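Local structure of restriction endonuclease LpnPI (Legionella pneumophila subsp. pneumophila str. Philadelphia 1, 4RZL) at residues A[68-73]-A[77-82]; A[91-96]-A[102-107]; A[99-102]-A[108-111]; A[168-173]-A[177-182]. The protein is a cytosine modification-dependent restriction endonuclease, of which this chain is the N-terminal SRA-type DNA recognition domain, cut off from the nuclease part. All blocks are in the same frame, centred on the assembly; numbering follows the deposited sequence.

Contact 1: A[68-73]-A[77-82]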
loop_
_atom_site.group_PDB
_atom_site.type_symbol
_atom_site.label_atom_id
_atom_site.label_comp_id
_atom_site.label_asym_id
_atom_site.label_seq_id
_atom_site.Cartn_x
_atom_site.Cartn_y
_atom_site.Cartn_z
ATOM N N LEU A 68 1.733 1.147 -1.666
ATOM C CA LEU A 68 1.540 0.010 -2.544
ATOM C C LEU A 68 0.472 0.364 -3.545
ATOM O O LEU A 68 -0.622 0.791 -3.172
ATOM C CB LEU A 68 1.130 -1.244 -1.771
ATOM C CG LEU A 68 2.075 -1.687 -0.656
ATOM C CD1 LEU A 68 1.543 -2.981 -0.044
ATOM C CD2 LEU A 68 3.487 -1.843 -1.194
ATOM N N TYR A 69 0.781 0.164 -4.819
ATOM C CA TYR A 69 -0.131 0.530 -5.882
ATOM C C TYR A 69 -0.321 -0.649 -6.824
ATOM O O TYR A 69 0.645 -1.271 -7.264
ATOM C CB TYR A 69 0.403 1.764 -6.634
ATOM C CG TYR A 69 -0.348 2.039 -7.897
ATOM C CD1 TYR A 69 -1.664 2.462 -7.845
ATOM C CD2 TYR A 69 0.243 1.862 -9.143
ATOM C CE1 TYR A 69 -2.379 2.706 -8.988
ATOM C CE2 TYR A 69 -0.468 2.109 -10.303
ATOM C CZ TYR A 69 -1.787 2.537 -10.212
ATOM O OH TYR A 69 -2.536 2.793 -11.333
ATOM N N THR A 70 -1.571 -0.972 -7.123
ATOM C CA THR A 70 -1.836 -2.061 -8.039
ATOM C C THR A 70 -2.952 -1.692 -9.014
ATOM O O THR A 70 -3.878 -0.954 -8.669
ATOM C CB THR A 70 -2.228 -3.345 -7.292
ATOM O OG1 THR A 70 -2.672 -4.317 -8.242
ATOM C CG2 THR A 70 -3.346 -3.081 -6.310
ATOM N N ASN A 71 -2.881 -2.214 -10.231
ATOM C CA ASN A 71 -3.918 -1.921 -11.210
ATOM C C ASN A 71 -5.054 -2.943 -11.185
ATOM O O ASN A 71 -6.096 -2.726 -11.801
ATOM C CB ASN A 71 -3.324 -1.811 -12.622
ATOM C CG ASN A 71 -2.694 -3.105 -13.114
ATOM O OD1 ASN A 71 -3.058 -4.206 -12.692
ATOM N ND2 ASN A 71 -1.744 -2.971 -14.034
ATOM N N MET A 72 -4.844 -4.054 -10.479
ATOM C CA MET A 72 -5.838 -5.131 -10.363
ATOM C C MET A 72 -6.330 -5.678 -11.717
ATOM O O MET A 72 -7.428 -6.226 -11.805
ATOM C CB MET A 72 -7.044 -4.656 -9.543
ATOM C CG MET A 72 -6.675 -3.958 -8.242
ATOM S SD MET A 72 -6.651 -5.054 -6.805
ATOM C CE MET A 72 -8.403 -5.293 -6.564
ATOM N N GLU A 73 -5.510 -5.559 -12.757
ATOM C CA GLU A 73 -5.906 -5.995 -14.097
ATOM C C GLU A 73 -5.321 -7.351 -14.492
ATOM O O GLU A 73 -5.878 -8.035 -15.350
ATOM C CB GLU A 73 -5.477 -4.968 -15.153
ATOM C CG GLU A 73 -5.963 -3.551 -14.922
ATOM C CD GLU A 73 -5.294 -2.556 -15.857
ATOM O OE1 GLU A 73 -4.320 -2.945 -16.537
ATOM O OE2 GLU A 73 -5.736 -1.388 -15.910
ATOM N N TRP A 77 -1.128 -12.141 -11.601
ATOM C CA TRP A 77 -0.777 -11.681 -10.257
ATOM C C TRP A 77 -2.007 -11.058 -9.619
ATOM O O TRP A 77 -2.165 -9.841 -9.607
ATOM C CB TRP A 77 0.383 -10.689 -10.304
ATOM C CG TRP A 77 1.554 -11.219 -11.060
ATOM C CD1 TRP A 77 1.920 -10.899 -12.340
ATOM C CD2 TRP A 77 2.511 -12.175 -10.595
ATOM N NE1 TRP A 77 3.053 -11.596 -12.694
ATOM C CE2 TRP A 77 3.432 -12.387 -11.643
ATOM C CE3 TRP A 77 2.674 -12.883 -9.398
ATOM C CZ2 TRP A 77 4.501 -13.264 -11.525
ATOM C CZ3 TRP A 77 3.732 -13.755 -9.289
ATOM C CH2 TRP A 77 4.637 -13.937 -10.347
ATOM N N PRO A 78 -2.893 -11.907 -9.091
ATOM C CA PRO A 78 -4.216 -11.441 -8.669
ATOM C C PRO A 78 -4.239 -10.655 -7.336
ATOM O O PRO A 78 -4.732 -11.192 -6.338
ATOM C CB PRO A 78 -5.001 -12.752 -8.541
ATOM C CG PRO A 78 -3.961 -13.761 -8.152
ATOM C CD PRO A 78 -2.694 -13.349 -8.847
ATOM N N ASP A 79 -3.749 -9.414 -7.317
ATOM C CA ASP A 79 -3.905 -8.585 -6.116
ATOM C C ASP A 79 -5.382 -8.468 -5.767
ATOM O O ASP A 79 -6.220 -8.375 -6.662
ATOM C CB ASP A 79 -3.322 -7.189 -6.305
ATOM C CG ASP A 79 -1.833 -7.208 -6.595
ATOM O OD1 ASP A 79 -1.103 -8.042 -6.026
ATOM O OD2 ASP A 79 -1.387 -6.359 -7.382
ATOM N N SER A 80 -5.709 -8.471 -4.477
ATOM C CA SER A 80 -7.115 -8.387 -4.084
ATOM C C SER A 80 -7.336 -7.793 -2.697
ATOM O O SER A 80 -6.469 -7.854 -1.818
ATOM C CB SER A 80 -7.765 -9.772 -4.129
ATOM O OG SER A 80 -7.177 -10.610 -3.154
ATOM N N ILE A 81 -8.520 -7.229 -2.509
ATOM C CA ILE A 81 -8.932 -6.758 -1.198
ATOM C C ILE A 81 -10.193 -7.522 -0.807
ATOM O O ILE A 81 -11.094 -7.723 -1.627
ATOM C CB ILE A 81 -9.195 -5.239 -1.180
ATOM C CG1 ILE A 81 -9.644 -4.777 0.205
ATOM C CG2 ILE A 81 -10.254 -4.857 -2.217
ATOM C CD1 ILE A 81 -9.979 -3.300 0.235
ATOM N N ASP A 82 -10.213 -8.028 0.417
ATOM C CA ASP A 82 -11.423 -8.604 0.970
ATOM C C ASP A 82 -11.984 -7.592 1.968
ATOM O O ASP A 82 -11.496 -7.479 3.092
ATOM C CB ASP A 82 -11.137 -9.955 1.624
ATOM C CG ASP A 82 -12.405 -10.650 2.129
ATOM O OD1 ASP A 82 -13.358 -9.954 2.555
ATOM O OD2 ASP A 82 -12.457 -11.900 2.096
#

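Contact 2: A[91-96]-A[102-107]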
loop_
_atom_site.group_PDB
_atom_site.type_symbol
_atom_site.label_atom_id
_atom_site.label_comp_id
_atom_site.label_asym_id
_atom_site.label_seq_id
_atom_site.Cartn_x
_atom_site.Cartn_y
_atom_site.Cartn_z
ATOM N N TYR A 91 1.017 -8.820 -4.629
ATOM C CA TYR A 91 2.141 -9.544 -5.225
ATOM C C TYR A 91 3.326 -8.620 -5.460
ATOM O O TYR A 91 3.155 -7.458 -5.839
ATOM C CB TYR A 91 1.714 -10.227 -6.529
ATOM C CG TYR A 91 0.850 -11.441 -6.275
ATOM C CD1 TYR A 91 -0.526 -11.319 -6.137
ATOM C CD2 TYR A 91 1.417 -12.704 -6.131
ATOM C CE1 TYR A 91 -1.315 -12.416 -5.876
ATOM C CE2 TYR A 91 0.623 -13.824 -5.892
ATOM C CZ TYR A 91 -0.740 -13.671 -5.764
ATOM O OH TYR A 91 -1.541 -14.763 -5.507
ATOM N N GLY A 92 4.500 -9.139 -5.292
ATOM C CA GLY A 92 5.707 -8.408 -5.308
ATOM C C GLY A 92 6.179 -8.014 -6.694
ATOM O O GLY A 92 5.556 -8.235 -7.622
ATOM N N ASP A 93 7.298 -7.377 -6.739
ATOM C CA ASP A 93 7.794 -6.742 -7.870
ATOM C C ASP A 93 8.777 -7.592 -8.733
ATOM O O ASP A 93 9.557 -7.038 -9.323
ATOM C CB ASP A 93 8.346 -5.364 -7.580
ATOM C CG ASP A 93 9.603 -5.370 -6.692
ATOM O OD1 ASP A 93 9.932 -6.314 -6.061
ATOM O OD2 ASP A 93 10.211 -4.387 -6.596
ATOM N N ASN A 94 8.704 -8.859 -8.668
ATOM C CA ASN A 94 9.493 -9.719 -9.532
ATOM C C ASN A 94 8.543 -10.446 -10.480
ATOM O O ASN A 94 8.242 -11.554 -10.334
ATOM C CB ASN A 94 10.400 -10.715 -8.771
ATOM C CG ASN A 94 11.437 -11.408 -9.685
ATOM O OD1 ASN A 94 11.851 -10.854 -10.595
ATOM N ND2 ASN A 94 11.791 -12.604 -9.397
ATOM N N LYS A 95 7.968 -9.907 -11.400
ATOM C CA LYS A 95 6.908 -10.405 -12.221
ATOM C C LYS A 95 7.344 -11.051 -13.555
ATOM O O LYS A 95 6.543 -11.568 -14.201
ATOM C CB LYS A 95 5.768 -9.396 -12.379
ATOM C CG LYS A 95 4.976 -9.033 -11.077
ATOM C CD LYS A 95 4.037 -7.900 -11.288
ATOM C CE LYS A 95 3.102 -7.742 -10.129
ATOM N NZ LYS A 95 2.194 -6.637 -10.181
ATOM N N HIS A 96 8.623 -10.995 -13.860
ATOM C CA HIS A 96 9.197 -11.537 -15.093
ATOM C C HIS A 96 10.475 -12.328 -14.797
ATOM O O HIS A 96 11.119 -12.112 -13.758
ATOM C CB HIS A 96 9.534 -10.409 -16.086
ATOM C CG HIS A 96 8.355 -9.590 -16.510
ATOM N ND1 HIS A 96 7.930 -8.482 -15.809
ATOM C CD2 HIS A 96 7.527 -9.705 -17.576
ATOM C CE1 HIS A 96 6.877 -7.959 -16.418
ATOM N NE2 HIS A 96 6.616 -8.679 -17.493
ATOM N N HIS A 102 14.732 -11.250 -4.886
ATOM C CA HIS A 102 15.097 -10.035 -4.155
ATOM C C HIS A 102 15.859 -9.013 -4.985
ATOM O O HIS A 102 16.154 -7.908 -4.511
ATOM C CB HIS A 102 15.918 -10.409 -2.926
ATOM C CG HIS A 102 15.145 -11.190 -1.911
ATOM N ND1 HIS A 102 15.567 -12.408 -1.425
ATOM C CD2 HIS A 102 13.967 -10.925 -1.294
ATOM C CE1 HIS A 102 14.689 -12.856 -0.545
ATOM N NE2 HIS A 102 13.708 -11.975 -0.443
ATOM N N ASP A 103 16.164 -9.380 -6.222
ATOM C CA ASP A 103 16.960 -8.530 -7.109
ATOM C C ASP A 103 16.044 -7.747 -8.059
ATOM O O ASP A 103 15.930 -8.061 -9.235
ATOM C CB ASP A 103 17.974 -9.406 -7.859
ATOM C CG ASP A 103 18.955 -8.605 -8.714
ATOM O OD1 ASP A 103 19.022 -7.365 -8.594
ATOM O OD2 ASP A 103 19.696 -9.243 -9.495
ATOM N N THR A 104 15.387 -6.719 -7.535
ATOM C CA THR A 104 14.438 -5.946 -8.318
ATOM C C THR A 104 14.827 -4.477 -8.231
ATOM O O THR A 104 15.423 -4.049 -7.239
ATOM C CB THR A 104 12.976 -6.153 -7.832
ATOM O OG1 THR A 104 12.776 -5.495 -6.569
ATOM C CG2 THR A 104 12.656 -7.652 -7.710
ATOM N N PRO A 105 14.538 -3.709 -9.292
ATOM C CA PRO A 105 14.990 -2.308 -9.360
ATOM C C PRO A 105 14.438 -1.432 -8.228
ATOM O O PRO A 105 15.186 -0.636 -7.657
ATOM C CB PRO A 105 14.455 -1.839 -10.718
ATOM C CG PRO A 105 14.342 -3.099 -11.534
ATOM C CD PRO A 105 13.896 -4.149 -10.546
ATOM N N ARG A 106 13.159 -1.595 -7.893
ATOM C CA ARG A 106 12.552 -0.790 -6.836
ATOM C C ARG A 106 12.708 -1.434 -5.456
ATOM O O ARG A 106 12.305 -0.857 -4.442
ATOM C CB ARG A 106 11.074 -0.552 -7.135
ATOM C CG ARG A 106 10.826 0.215 -8.430
ATOM C CD ARG A 106 9.347 0.516 -8.611
ATOM N NE ARG A 106 9.057 1.030 -9.950
ATOM C CZ ARG A 106 9.211 2.297 -10.329
ATOM N NH1 ARG A 106 9.649 3.214 -9.468
ATOM N NH2 ARG A 106 8.918 2.645 -11.578
ATOM N N GLN A 107 13.286 -2.633 -5.421
ATOM C CA GLN A 107 13.563 -3.317 -4.155
ATOM C C GLN A 107 12.297 -3.588 -3.334
ATOM O O GLN A 107 12.345 -3.614 -2.099
ATOM C CB GLN A 107 14.548 -2.495 -3.322
ATOM C CG GLN A 107 15.981 -2.494 -3.855
ATOM C CD GLN A 107 16.671 -3.833 -3.652
ATOM O OE1 GLN A 107 17.194 -4.114 -2.568
ATOM N NE2 GLN A 107 16.675 -4.671 -4.692
HETATM O O HOH W 1 11.164 -3.537 -9.122
HETATM O O HOH W 2 14.126 -9.182 -10.592
#

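Contact 3: A[99-102]-A[108-111]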
loop_
_atom_site.group_PDB
_atom_site.type_symbol
_atom_site.label_atom_id
_atom_site.label_comp_id
_atom_site.label_asym_id
_atom_site.label_seq_id
_atom_site.Cartn_x
_atom_site.Cartn_y
_atom_site.Cartn_z
ATOM N N HIS A 99 15.953 -11.889 -12.723
ATOM C CA HIS A 99 16.788 -11.790 -11.580
ATOM C C HIS A 99 16.165 -12.601 -10.471
ATOM O O HIS A 99 15.085 -13.047 -10.627
ATOM C CB HIS A 99 17.044 -10.323 -11.294
ATOM C CG HIS A 99 18.069 -9.635 -12.190
ATOM N ND1 HIS A 99 17.976 -8.361 -12.522
ATOM C CD2 HIS A 99 19.248 -10.066 -12.736
ATOM C CE1 HIS A 99 19.034 -8.004 -13.254
ATOM N NE2 HIS A 99 19.793 -9.044 -13.387
ATOM N N ASP A 100 16.888 -12.937 -9.422
ATOM C CA ASP A 100 16.408 -13.510 -8.171
ATOM C C ASP A 100 15.266 -12.667 -7.579
ATOM O O ASP A 100 15.140 -11.468 -7.857
ATOM C CB ASP A 100 17.580 -13.628 -7.185
ATOM C CG ASP A 100 17.146 -14.061 -5.795
ATOM O OD1 ASP A 100 17.011 -15.286 -5.571
ATOM O OD2 ASP A 100 16.960 -13.170 -4.924
ATOM N N ILE A 101 14.434 -13.316 -6.771
ATOM C CA ILE A 101 13.244 -12.708 -6.175
ATOM C C ILE A 101 13.547 -11.373 -5.479
ATOM O O ILE A 101 12.737 -10.448 -5.535
ATOM C CB ILE A 101 12.579 -13.712 -5.185
ATOM C CG1 ILE A 101 11.370 -13.096 -4.463
ATOM C CG2 ILE A 101 13.590 -14.225 -4.161
ATOM C CD1 ILE A 101 10.516 -14.150 -3.727
ATOM N N HIS A 102 14.732 -11.250 -4.886
ATOM C CA HIS A 102 15.097 -10.035 -4.155
ATOM C C HIS A 102 15.859 -9.013 -4.985
ATOM O O HIS A 102 16.154 -7.908 -4.511
ATOM C CB HIS A 102 15.918 -10.409 -2.926
ATOM C CG HIS A 102 15.145 -11.190 -1.911
ATOM N ND1 HIS A 102 15.567 -12.408 -1.425
ATOM C CD2 HIS A 102 13.967 -10.925 -1.294
ATOM C CE1 HIS A 102 14.689 -12.856 -0.545
ATOM N NE2 HIS A 102 13.708 -11.975 -0.443
ATOM N N GLY A 108 11.177 -3.795 -4.019
ATOM C CA GLY A 108 9.915 -4.069 -3.349
ATOM C C GLY A 108 10.006 -5.366 -2.555
ATOM O O GLY A 108 9.677 -5.401 -1.371
ATOM N N ASN A 109 10.466 -6.429 -3.209
ATOM C CA ASN A 109 10.554 -7.736 -2.569
ATOM C C ASN A 109 11.535 -7.763 -1.413
ATOM O O ASN A 109 11.234 -8.329 -0.364
ATOM C CB ASN A 109 10.929 -8.803 -3.597
ATOM C CG ASN A 109 9.745 -9.253 -4.405
ATOM O OD1 ASN A 109 8.602 -8.972 -4.049
ATOM N ND2 ASN A 109 10.003 -9.945 -5.506
ATOM N N ALA A 110 12.698 -7.134 -1.578
ATOM C CA ALA A 110 13.656 -7.072 -0.475
ATOM C C ALA A 110 13.034 -6.337 0.727
ATOM O O ALA A 110 13.229 -6.709 1.883
ATOM C CB ALA A 110 14.944 -6.377 -0.928
ATOM N N THR A 111 12.261 -5.296 0.448
ATOM C CA THR A 111 11.662 -4.514 1.520
ATOM C C THR A 111 10.526 -5.295 2.183
ATOM O O THR A 111 10.403 -5.275 3.420
ATOM C CB THR A 111 11.142 -3.160 1.011
ATOM O OG1 THR A 111 12.217 -2.450 0.388
ATOM C CG2 THR A 111 10.593 -2.326 2.162
HETATM O O HOH W 3 13.599 -6.526 -4.141
#

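Contact 4: A[168-173]-A[177-182]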
loop_
_atom_site.group_PDB
_atom_site.type_symbol
_atom_site.label_atom_id
_atom_site.label_comp_id
_atom_site.label_asym_id
_atom_site.label_seq_id
_atom_site.Cartn_x
_atom_site.Cartn_y
_atom_site.Cartn_z
ATOM N N ALA A 168 6.999 -17.022 -0.974
ATOM C CA ALA A 168 7.652 -16.979 -2.279
ATOM C C ALA A 168 6.939 -17.954 -3.214
ATOM O O ALA A 168 7.047 -19.160 -3.053
ATOM C CB ALA A 168 9.140 -17.322 -2.153
ATOM N N VAL A 169 6.195 -17.449 -4.185
ATOM C CA VAL A 169 5.486 -18.352 -5.084
ATOM C C VAL A 169 6.240 -18.487 -6.403
ATOM O O VAL A 169 6.965 -17.572 -6.821
ATOM C CB VAL A 169 4.044 -17.879 -5.364
ATOM C CG1 VAL A 169 3.282 -17.703 -4.061
ATOM C CG2 VAL A 169 4.061 -16.564 -6.142
ATOM N N TRP A 170 6.062 -19.630 -7.053
ATOM C CA TRP A 170 6.693 -19.882 -8.345
ATOM C C TRP A 170 5.749 -19.553 -9.475
ATOM O O TRP A 170 4.552 -19.819 -9.388
ATOM C CB TRP A 170 7.114 -21.353 -8.483
ATOM C CG TRP A 170 8.338 -21.749 -7.723
ATOM C CD1 TRP A 170 8.392 -22.361 -6.497
ATOM C CD2 TRP A 170 9.694 -21.573 -8.148
ATOM N NE1 TRP A 170 9.705 -22.587 -6.144
ATOM C CE2 TRP A 170 10.523 -22.109 -7.134
ATOM C CE3 TRP A 170 10.289 -21.026 -9.296
ATOM C CZ2 TRP A 170 11.912 -22.108 -7.228
ATOM C CZ3 TRP A 170 11.679 -21.026 -9.393
ATOM C CH2 TRP A 170 12.475 -21.561 -8.361
ATOM N N LYS A 171 6.290 -18.977 -10.540
ATOM C CA LYS A 171 5.559 -18.862 -11.789
ATOM C C LYS A 171 6.458 -19.278 -12.949
ATOM O O LYS A 171 7.680 -19.244 -12.848
ATOM C CB LYS A 171 5.035 -17.439 -11.999
ATOM C CG LYS A 171 3.795 -17.075 -11.173
ATOM C CD LYS A 171 2.501 -17.414 -11.922
ATOM C CE LYS A 171 1.255 -16.874 -11.218
ATOM N NZ LYS A 171 1.083 -17.442 -9.845
ATOM N N THR A 172 5.831 -19.671 -14.046
ATOM C CA THR A 172 6.538 -19.973 -15.280
ATOM C C THR A 172 6.086 -18.996 -16.350
ATOM O O THR A 172 4.884 -18.793 -16.528
ATOM C CB THR A 172 6.268 -21.409 -15.764
ATOM O OG1 THR A 172 6.537 -22.319 -14.698
ATOM C CG2 THR A 172 7.155 -21.765 -16.986
ATOM N N THR A 173 7.043 -18.388 -17.047
ATOM C CA THR A 173 6.735 -17.539 -18.189
ATOM C C THR A 173 7.569 -17.994 -19.379
ATOM O O THR A 173 8.799 -17.920 -19.326
ATOM C CB THR A 173 7.019 -16.059 -17.912
ATOM O OG1 THR A 173 6.142 -15.577 -16.877
ATOM C CG2 THR A 173 6.826 -15.234 -19.193
ATOM N N ARG A 177 11.103 -20.492 -15.125
ATOM C CA ARG A 177 10.518 -20.438 -13.780
ATOM C C ARG A 177 11.239 -19.419 -12.892
ATOM O O ARG A 177 12.471 -19.299 -12.928
ATOM C CB ARG A 177 10.537 -21.830 -13.135
ATOM C CG ARG A 177 9.616 -22.838 -13.847
ATOM C CD ARG A 177 9.909 -24.269 -13.389
ATOM N NE ARG A 177 11.193 -24.747 -13.914
ATOM C CZ ARG A 177 11.751 -25.913 -13.593
ATOM N NH1 ARG A 177 11.142 -26.737 -12.751
ATOM N NH2 ARG A 177 12.920 -26.257 -14.115
ATOM N N PHE A 178 10.465 -18.699 -12.078
ATOM C CA PHE A 178 11.012 -17.660 -11.205
ATOM C C PHE A 178 10.076 -17.463 -10.019
ATOM O O PHE A 178 8.934 -17.920 -10.047
ATOM C CB PHE A 178 11.202 -16.345 -11.978
ATOM C CG PHE A 178 9.916 -15.784 -12.535
ATOM C CD1 PHE A 178 9.357 -16.313 -13.688
ATOM C CD2 PHE A 178 9.267 -14.733 -11.899
ATOM C CE1 PHE A 178 8.175 -15.813 -14.193
ATOM C CE2 PHE A 178 8.089 -14.217 -12.392
ATOM C CZ PHE A 178 7.532 -14.750 -13.541
ATOM N N GLN A 179 10.560 -16.781 -8.983
ATOM C CA GLN A 179 9.774 -16.597 -7.760
ATOM C C GLN A 179 9.394 -15.142 -7.509
ATOM O O GLN A 179 10.106 -14.214 -7.905
ATOM C CB GLN A 179 10.544 -17.134 -6.551
ATOM C CG GLN A 179 10.717 -18.648 -6.511
ATOM C CD GLN A 179 11.415 -19.093 -5.240
ATOM O OE1 GLN A 179 12.558 -18.705 -4.980
ATOM N NE2 GLN A 179 10.716 -19.888 -4.426
ATOM N N ASN A 180 8.265 -14.959 -6.837
ATOM C CA ASN A 180 7.785 -13.638 -6.477
ATOM C C ASN A 180 7.051 -13.751 -5.142
ATOM O O ASN A 180 6.568 -14.827 -4.783
ATOM C CB ASN A 180 6.857 -13.077 -7.576
ATOM C CG ASN A 180 6.619 -11.555 -7.444
ATOM O OD1 ASN A 180 7.415 -10.823 -6.823
ATOM N ND2 ASN A 180 5.502 -11.087 -8.010
ATOM N N TYR A 181 6.951 -12.651 -4.405
ATOM C CA TYR A 181 6.256 -12.709 -3.125
ATOM C C TYR A 181 4.752 -12.543 -3.275
ATOM O O TYR A 181 4.260 -11.737 -4.074
ATOM C CB TYR A 181 6.786 -11.635 -2.176
ATOM C CG TYR A 181 8.046 -12.025 -1.437
ATOM C CD1 TYR A 181 8.165 -13.269 -0.806
ATOM C CD2 TYR A 181 9.131 -11.165 -1.397
ATOM C CE1 TYR A 181 9.325 -13.619 -0.143
ATOM C CE2 TYR A 181 10.297 -11.509 -0.733
ATOM C CZ TYR A 181 10.385 -12.734 -0.111
ATOM O OH TYR A 181 11.540 -13.057 0.549
ATOM N N ARG A 182 4.027 -13.331 -2.496
ATOM C CA ARG A 182 2.624 -13.078 -2.225
ATOM C C ARG A 182 2.552 -12.626 -0.772
ATOM O O ARG A 182 2.887 -13.390 0.142
ATOM C CB ARG A 182 1.785 -14.331 -2.473
ATOM C CG ARG A 182 0.320 -14.220 -2.104
ATOM C CD ARG A 182 -0.302 -15.583 -2.309
ATOM N NE ARG A 182 -1.741 -15.617 -2.127
ATOM C CZ ARG A 182 -2.337 -15.997 -1.002
ATOM N NH1 ARG A 182 -1.605 -16.347 0.049
ATOM N NH2 ARG A 182 -3.662 -16.019 -0.927
#

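Contact 1: A[68-73]-A[77-82]
The hydroxyl OG1 of Thr-70 is held from two directions. It donates to Asp-79 OD2 over 2.6 Å, meeting the anti lone pair of that oxygen, on the side turned away from OD1. It also accepts from the backbone N of Met-72 at 3.1 Å, with an angle of 155° at the hydrogen. The first torsion of Thr-70 places OG1 for both bonds, setting it anti to its own backbone N (chi1 171°), and the two partners together fix the rotation of the hydroxyl. The second bond closes an ST turn, and an Asx turn follows it directly, Asn-71 OD1 accepting from Glu-73 N at 2.8 Å. These turns end strand 65-70 and start the connection to strand 80-82 in the mixed sheet of the SRA domain. Asp-79 lies just ahead of the second strand, beyond the inverse gamma turn centred on Pro-78, and its other oxygen OD1 takes the backbone N-H of Tyr-91, so its carboxylate bridges two parts of the chain. Beside this polar pair the Met-72 side chain, bent at both chi2 and chi3, folds back over the backbone of the second segment. Its SD lies 3.4 Å from Asp-79 O and 4.0 Å from Asp-79 CB, while CE reaches to 4.2 Å from Ser-80 CA.

Contact 2: A[91-96]-A[102-107]
Asp-93 meets Thr-104 at the N-terminal end of helix 108-119, where the loop leaving strand 87-91 doubles back to enter the helix. Thr-104 OG1 donates to Asp-93 OD2 over 2.8 Å, approaching from above the carboxylate, 41° out of its plane. Asp-93 CG sits between its own backbone N and carbonyl carbon (chi1 66°), turning both carboxylate oxygens to the segment 102-107. OD2 is gripped three times: by the Thr-104 hydroxyl, by the backbone N of Gly-108, and by a water at 2.8 Å that in turn accepts from Arg-106 N. OD1 accepts from the backbone N of Asn-109. Arg-106 itself makes no salt bridge here, its NE lying 6.5 Å from OD2. The methyl CG2 of Thr-104 packs on Asn-94 CB at 3.9 Å. Another water links Asn-94 OD1 to Asp-103 O, while Asn-94 ND2 donates to Gln-179 O on strand 176-187. Within 102-107, Thr-104 O closes a turn by accepting from Gln-107 N at 3.1 Å, and again from Gln-107 NE2 at 2.9 Å, the latter nearly straight at 175° and in the carbonyl plane. Gln-107 occupies the N-cap position, yet the carboxylate that receives the first N-H groups of the helix comes from Asp-93, fourteen residues earlier. The arrangement is typical of helix N-terminal capping by an acidic residue from outside the helix, where the helix dipole would probably stabilise the negative charge.

Contact 3: A[99-102]-A[108-111]
Asn-109 and Ile-101 supply the one direct hydrogen bond of this contact. Asn-109 ND2 donates to Ile-101 O over 2.8 Å, with 158° at the hydrogen, and the acceptor lies close to the amide plane while the donor is tilted 22° from the carbonyl plane. Asn-109 CG lies anti to the carbonyl carbon (chi1 -80°), which carries the amide toward Ile-101 O. The same nitrogen also bonds Asn-180 OD1, and these two acceptors hold the amide in place. The Ile-101 and Asn-109 side chains cross at about a right angle, Ile-101 CG1 touching Asn-109 ND2 at 3.6 Å. Next to them, His-102 CD2 lies 4.0 Å from Ala-110 CA, and Asn-109 O is at the ring edge, 3.9 Å from CD2. A water bridges the two backbones, donating to His-102 O at 2.9 Å and accepting from Ala-110 N at 2.8 Å. Further out, an Asx turn, Asp-100 OD2 accepting from His-102 N, shapes the loop. Ile-101 CG2 stands 3.8 Å above one face of the imidazole, toward its rim, and NE2 of that ring is bonded to Tyr-181 OH. Loop 99-102 thus lies beside the first turn of helix 108-119, with strand 176-187 meeting both through Tyr-181.

Contact 4: A[168-173]-A[177-182]
Trp-170 and Gln-179 both carry CG anti to the carbonyl carbon (chi1 -76° and -69°), and these torsions bring the indole and the glutamine chain together on the face they share with Ala-168. Gln-179 CG lies over the centre of the six-membered ring, 3.4 Å from the centroid and 9° off the normal, which defines a CH-pi contact. The amide follows, stacked over the indole, and its NE2 reaches Ala-168 CB at 3.8 Å. NE2 and Trp-170 NE1 are both donors, so their proximity is packing. On the opposite face of the sheet, that of Val-169 and Asn-180, the ring of Phe-178 touches Lys-171 CB with CZ at 4.0 Å, and Thr-173 OG1 sits at the ring edge, 3.4 Å from CE1. Four backbone bonds register the antiparallel strands in two hydrogen-bonded pairs: Val-169 N to Asn-180 O at 2.7 Å with its return bond, and Lys-171 N to Phe-178 O at 2.9 Å with its own. The centre of this beta hairpin contact lies about 21 Å from that of the chain. Strand 176-187 also pairs with strands 87-91 and 147-155, while Tyr-181 packs on Leu-112 and Lys-113 of helix 108-119.

How the contacts relate
Contacts 2 and 3 are two parts of one loop-and-helix unit: they share His-102, and their centres lie about 5 Å apart. Contact 4 borders both, with centres about 11 Å from each, and is tied to them by the bond between His-102 NE2 and Tyr-181 OH, 2.6 Å long. Contact 1 stands apart from contact 3, nearest atoms about 7 Å away, but Trp-77 joins it to contacts 2 and 4. That indole packs its CE3 on Tyr-91 CD2 at 3.5 Å and its CH2 on Lys-171 CG at 3.4 Å, where Lys-171 also makes a cation-pi interaction. Asp-79 OD1 adds a polar link to contact 2, 2.7 Å from Tyr-91 N. All four lie in the DNA recognition domain.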